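Local coordinates for MccB protein (Escherichia coli, PDB 6OM4) that adenylates the C-terminal end of the heptapeptide precursor MccA in microcin C7 biosynthesis, building a peptide-nucleotide phosphoramidate, at residues 20-29 / 70-78. Sequence-based numbering, arbitrary orientation.
Sequences VGGGGKEQYV and RFLKENFFI
Phe77 sets the CZ end of its ring against the backbone beside the turn of the beta-hairpin formed by strands 17-20 and 27-29, where CZ lies 3.4 Å from Lys25 O and 3.5 Å from Val20 O. Val20 CG1, anti to the backbone N (chi1 180°), reaches the same ring at CE2, 3.7 Å away, and also meets the edge of the Phe71 ring near its plane. Gly21 sets its bare CA against Phe77 CZ. One face of Phe77 is covered centrally by Asn75 CB, while the Asn75 amide nitrogen ND2 sits over the centre of the Phe71 ring and donates to Phe71 O (2.9 Å), which helps hold the amide over that ring. The Gln27 side chain runs past Phe71 in the opposite direction, its amide plane 86° from the ring and its CB 3.6 Å from Phe71 CZ. Bent at chi2 (-65°), Gln27 brings NE2 back onto Lys25 O (3.2 Å), above the carbonyl plane. The Lys25 chain passes Asn75 O, with CE at the edge of Phe76, and its amine makes a cation-pi contact with Tyr102. Phe76, with positive phi, closes helix 62-74 in a Schellman motif, and the hairpin packs against this helix C-cap in the N-terminal domain, away from the nucleotide site.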
ATOM      1  N   VAL A  20      -1.164  21.602  16.433  1.00 14.67           N
ATOM      2  CA  VAL A  20      -0.421  21.928  15.229  1.00 14.60           C
ATOM      3  C   VAL A  20      -0.297  20.659  14.387  1.00 13.80           C
ATOM      4  O   VAL A  20       0.178  19.626  14.835  1.00 14.65           O
ATOM      5  CB  VAL A  20       0.958  22.522  15.570  1.00 15.59           C
ATOM      6  CG1 VAL A  20       1.735  22.852  14.296  1.00 17.46           C
ATOM      7  CG2 VAL A  20       0.832  23.708  16.515  1.00 16.47           C
ATOM      8  N   GLY A  21      -0.740  20.742  13.128  1.00 13.26           N
ATOM      9  CA  GLY A  21      -0.571  19.663  12.231  1.00 13.69           C
ATOM     10  C   GLY A  21      -1.784  18.763  12.217  1.00 14.31           C
ATOM     11  O   GLY A  21      -2.694  18.894  13.053  1.00 14.27           O
ATOM     12  N   GLY A  22      -1.811  17.864  11.241  1.00 15.63           N
ATOM     13  CA  GLY A  22      -2.834  16.846  11.159  1.00 16.24           C
ATOM     14  C   GLY A  22      -2.266  15.522  10.731  1.00 16.35           C
ATOM     15  O   GLY A  22      -1.251  15.473   9.987  1.00 17.34           O
ATOM     16  N   GLY A  23      -2.958  14.438  11.114  1.00 14.79           N
ATOM     17  CA  GLY A  23      -2.496  13.066  10.807  1.00 15.57           C
ATOM     18  C   GLY A  23      -1.600  12.528  11.913  1.00 15.30           C
ATOM     19  O   GLY A  23      -1.701  12.998  13.039  1.00 14.73           O
ATOM     20  N   GLY A  24      -0.776  11.522  11.587  1.00 15.41           N
ATOM     21  CA  GLY A  24       0.121  10.822  12.532  1.00 15.77           C
ATOM     22  C   GLY A  24       1.026  11.760  13.322  1.00 17.01           C
ATOM     23  O   GLY A  24       1.322  11.481  14.502  1.00 16.26           O
ATOM     24  N   LYS A  25       1.415  12.884  12.706  1.00 16.68           N
ATOM     25  CA  LYS A  25       2.363  13.845  13.337  1.00 17.07           C
ATOM     26  C   LYS A  25       1.650  15.023  14.025  1.00 16.25           C
ATOM     27  O   LYS A  25       2.302  15.944  14.514  1.00 16.02           O
ATOM     28  CB  LYS A  25       3.355  14.340  12.285  1.00 21.10           C
ATOM     29  CG  LYS A  25       4.366  13.265  11.918  1.00 23.78           C
ATOM     30  CD  LYS A  25       5.202  13.633  10.747  1.00 24.40           C
ATOM     31  CE  LYS A  25       5.753  12.442  10.012  1.00 27.86           C
ATOM     32  NZ  LYS A  25       4.708  11.826   9.165  1.00 25.77           N
ATOM     33  N   GLU A  26       0.323  14.974  14.122  1.00 15.65           N
ATOM     34  CA  GLU A  26      -0.402  16.037  14.844  1.00 15.72           C
ATOM     35  C   GLU A  26       0.141  16.148  16.269  1.00 16.48           C
ATOM     36  O   GLU A  26       0.360  15.144  16.928  1.00 16.07           O
ATOM     37  CB  GLU A  26      -1.899  15.707  14.850  1.00 15.77           C
ATOM     38  CG  GLU A  26      -2.750  16.591  15.755  1.00 15.79           C
ATOM     39  CD  GLU A  26      -4.043  15.917  16.205  1.00 16.67           C
ATOM     40  OE1 GLU A  26      -5.062  16.246  15.584  1.00 18.08           O
ATOM     41  OE2 GLU A  26      -4.000  15.045  17.127  1.00 16.09           O
ATOM     42  N   GLN A  27       0.419  17.372  16.703  1.00 17.13           N
ATOM     43  CA  GLN A  27       0.928  17.620  18.050  1.00 17.04           C
ATOM     44  C   GLN A  27      -0.054  18.454  18.861  1.00 16.38           C
ATOM     45  O   GLN A  27      -0.500  19.527  18.428  1.00 15.60           O
ATOM     46  CB  GLN A  27       2.217  18.408  17.951  1.00 17.22           C
ATOM     47  CG  GLN A  27       3.300  17.679  17.181  1.00 18.15           C
ATOM     48  CD  GLN A  27       3.711  16.433  17.920  1.00 21.41           C
ATOM     49  OE1 GLN A  27       3.845  16.445  19.146  1.00 24.47           O
ATOM     50  NE2 GLN A  27       3.915  15.353  17.179  1.00 23.34           N
ATOM     51  N   TYR A  28      -0.358  17.972  20.071  1.00 16.93           N
ATOM     52  CA  TYR A  28      -1.048  18.760  21.043  1.00 17.46           C
ATOM     53  C   TYR A  28       0.001  19.481  21.891  1.00 18.08           C
ATOM     54  O   TYR A  28       0.865  18.823  22.514  1.00 19.24           O
ATOM     55  CB  TYR A  28      -1.980  17.897  21.902  1.00 17.64           C
ATOM     56  CG  TYR A  28      -2.652  18.628  23.042  1.00 20.25           C
ATOM     57  CD1 TYR A  28      -3.502  19.698  22.824  1.00 21.27           C
ATOM     58  CD2 TYR A  28      -2.449  18.239  24.363  1.00 25.65           C
ATOM     59  CE1 TYR A  28      -4.113  20.387  23.863  1.00 21.14           C
ATOM     60  CE2 TYR A  28      -3.061  18.907  25.415  1.00 26.62           C
ATOM     61  CZ  TYR A  28      -3.898  19.979  25.165  1.00 26.76           C
ATOM     62  OH  TYR A  28      -4.519  20.634  26.198  1.00 30.68           O
ATOM     63  N   VAL A  29      -0.138  20.807  21.961  1.00 17.70           N
ATOM     64  CA  VAL A  29       0.720  21.675  22.767  1.00 19.61           C
ATOM     65  C   VAL A  29      -0.124  22.283  23.876  1.00 19.38           C
ATOM     66  O   VAL A  29      -0.931  23.135  23.636  1.00 19.51           O
ATOM     67  CB  VAL A  29       1.338  22.758  21.861  1.00 19.33           C
ATOM     68  CG1 VAL A  29       2.375  23.585  22.595  1.00 20.26           C
ATOM     69  CG2 VAL A  29       1.964  22.118  20.646  1.00 19.45           C
ATOM     70  N   ARG A  70      12.740  24.026  15.632  1.00 17.23           N
ATOM     71  CA  ARG A  70      13.083  22.593  15.815  1.00 17.46           C
ATOM     72  C   ARG A  70      11.796  21.747  15.810  1.00 14.84           C
ATOM     73  O   ARG A  70      11.715  20.684  15.173  1.00 14.96           O
ATOM     74  CB  ARG A  70      13.893  22.382  17.102  1.00 18.43           C
ATOM     75  CG  ARG A  70      14.350  20.948  17.395  1.00 21.81           C
ATOM     76  CD  ARG A  70      13.471  20.142  18.342  1.00 25.76           C
ATOM     77  NE  ARG A  70      13.117  20.930  19.497  1.00 32.20           N
ATOM     78  CZ  ARG A  70      11.969  20.908  20.145  1.00 32.06           C
ATOM     79  NH1 ARG A  70      11.892  21.561  21.288  1.00 38.81           N
ATOM     80  NH2 ARG A  70      10.914  20.268  19.681  1.00 29.57           N
ATOM     81  N   PHE A  71      10.794  22.217  16.529  1.00 14.04           N
ATOM     82  CA  PHE A  71       9.505  21.561  16.627  1.00 15.06           C
ATOM     83  C   PHE A  71       8.854  21.423  15.240  1.00 15.83           C
ATOM     84  O   PHE A  71       8.373  20.352  14.876  1.00 15.85           O
ATOM     85  CB  PHE A  71       8.612  22.331  17.600  1.00 16.69           C
ATOM     86  CG  PHE A  71       7.161  21.921  17.624  1.00 18.84           C
ATOM     87  CD1 PHE A  71       6.279  22.377  16.655  1.00 19.15           C
ATOM     88  CD2 PHE A  71       6.683  21.099  18.627  1.00 21.83           C
ATOM     89  CE1 PHE A  71       4.951  21.974  16.646  1.00 21.80           C
ATOM     90  CE2 PHE A  71       5.345  20.728  18.653  1.00 21.45           C
ATOM     91  CZ  PHE A  71       4.484  21.168  17.666  1.00 21.37           C
ATOM     92  N   LEU A  72       8.791  22.520  14.489  1.00 14.94           N
ATOM     93  CA  LEU A  72       8.195  22.483  13.142  1.00 15.82           C
ATOM     94  C   LEU A  72       8.994  21.572  12.204  1.00 16.00           C
ATOM     95  O   LEU A  72       8.423  20.842  11.401  1.00 16.35           O
ATOM     96  CB  LEU A  72       8.096  23.910  12.616  1.00 15.43           C
ATOM     97  CG  LEU A  72       7.067  24.779  13.341  1.00 15.68           C
ATOM     98  CD1 LEU A  72       7.235  26.249  12.978  1.00 16.46           C
ATOM     99  CD2 LEU A  72       5.676  24.339  12.965  1.00 15.48           C
ATOM    100  N   LYS A  73      10.324  21.623  12.273  1.00 15.48           N
ATOM    101  CA  LYS A  73      11.187  20.819  11.443  1.00 18.88           C
ATOM    102  C   LYS A  73      11.042  19.322  11.728  1.00 18.47           C
ATOM    103  O   LYS A  73      11.035  18.504  10.791  1.00 17.57           O
ATOM    104  CB  LYS A  73      12.659  21.168  11.700  1.00 22.49           C
ATOM    105  CG  LYS A  73      13.210  22.404  11.018  1.00 27.30           C
ATOM    106  CD  LYS A  73      14.745  22.409  11.102  1.00 32.35           C
ATOM    107  CE  LYS A  73      15.409  21.948   9.826  1.00 34.66           C
ATOM    108  NZ  LYS A  73      14.696  20.798   9.230  1.00 37.88           N
ATOM    109  N   GLU A  74      11.055  18.933  13.012  1.00 18.01           N
ATOM    110  CA  GLU A  74      11.121  17.506  13.361  1.00 18.95           C
ATOM    111  C   GLU A  74       9.800  16.806  13.013  1.00 17.48           C
ATOM    112  O   GLU A  74       9.763  15.583  12.939  1.00 18.88           O
ATOM    113  CB  GLU A  74      11.524  17.343  14.827  1.00 19.56           C
ATOM    114  CG  GLU A  74      10.403  17.640  15.804  1.00 21.19           C
ATOM    115  CD  GLU A  74      10.822  17.678  17.267  1.00 25.08           C
ATOM    116  OE1 GLU A  74      12.013  17.433  17.549  1.00 24.22           O
ATOM    117  OE2 GLU A  74       9.948  18.007  18.133  1.00 29.21           O
ATOM    118  N   ASN A  75       8.736  17.583  12.799  1.00 16.66           N
ATOM    119  CA  ASN A  75       7.454  17.041  12.340  1.00 14.77           C
ATOM    120  C   ASN A  75       7.258  17.215  10.816  1.00 15.31           C
ATOM    121  O   ASN A  75       6.190  16.889  10.319  1.00 15.48           O
ATOM    122  CB  ASN A  75       6.325  17.673  13.144  1.00 16.16           C
ATOM    123  CG  ASN A  75       6.349  17.218  14.587  1.00 17.38           C
ATOM    124  OD1 ASN A  75       6.066  16.058  14.876  1.00 19.87           O
ATOM    125  ND2 ASN A  75       6.683  18.115  15.482  1.00 16.47           N
ATOM    126  N   PHE A  76       8.261  17.739  10.097  1.00 13.96           N
ATOM    127  CA  PHE A  76       8.162  18.042   8.640  1.00 15.10           C
ATOM    128  C   PHE A  76       7.034  19.035   8.342  1.00 14.52           C
ATOM    129  O   PHE A  76       6.531  19.104   7.202  1.00 14.18           O
ATOM    130  CB  PHE A  76       8.082  16.751   7.807  1.00 17.48           C
ATOM    131  CG  PHE A  76       9.082  15.734   8.275  1.00 18.85           C
ATOM    132  CD1 PHE A  76      10.434  16.023   8.216  1.00 21.40           C
ATOM    133  CD2 PHE A  76       8.671  14.555   8.829  1.00 20.73           C
ATOM    134  CE1 PHE A  76      11.362  15.123   8.702  1.00 24.39           C
ATOM    135  CE2 PHE A  76       9.602  13.625   9.262  1.00 25.11           C
ATOM    136  CZ  PHE A  76      10.943  13.935   9.231  1.00 23.71           C
ATOM    137  N   PHE A  77       6.730  19.928   9.306  1.00 13.99           N
ATOM    138  CA  PHE A  77       5.775  21.009   9.083  1.00 13.15           C
ATOM    139  C   PHE A  77       6.417  22.136   8.271  1.00 13.24           C
ATOM    140  O   PHE A  77       5.757  22.802   7.465  1.00 13.72           O
ATOM    141  CB  PHE A  77       5.230  21.508  10.410  1.00 13.37           C
ATOM    142  CG  PHE A  77       4.449  20.497  11.214  1.00 13.69           C
ATOM    143  CD1 PHE A  77       3.798  19.431  10.619  1.00 14.47           C
ATOM    144  CD2 PHE A  77       4.292  20.693  12.572  1.00 13.88           C
ATOM    145  CE1 PHE A  77       3.033  18.557  11.374  1.00 15.56           C
ATOM    146  CE2 PHE A  77       3.528  19.815  13.328  1.00 14.90           C
ATOM    147  CZ  PHE A  77       2.894  18.754  12.729  1.00 14.10           C
ATOM    148  N   ILE A  78       7.706  22.355   8.510  1.00 14.20           N
ATOM    149  CA  ILE A  78       8.505  23.162   7.583  1.00 15.57           C
ATOM    150  C   ILE A  78       9.480  22.219   6.879  1.00 13.60           C
ATOM    151  O   ILE A  78      10.009  21.267   7.498  1.00 15.49           O
ATOM    152  CB  ILE A  78       9.200  24.368   8.254  1.00 18.37           C
ATOM    153  CG1 ILE A  78      10.178  23.963   9.338  1.00 22.07           C
ATOM    154  CG2 ILE A  78       8.187  25.398   8.767  1.00 17.17           C
ATOM    155  CD1 ILE A  78      11.017  25.117   9.817  1.00 26.39           C
TER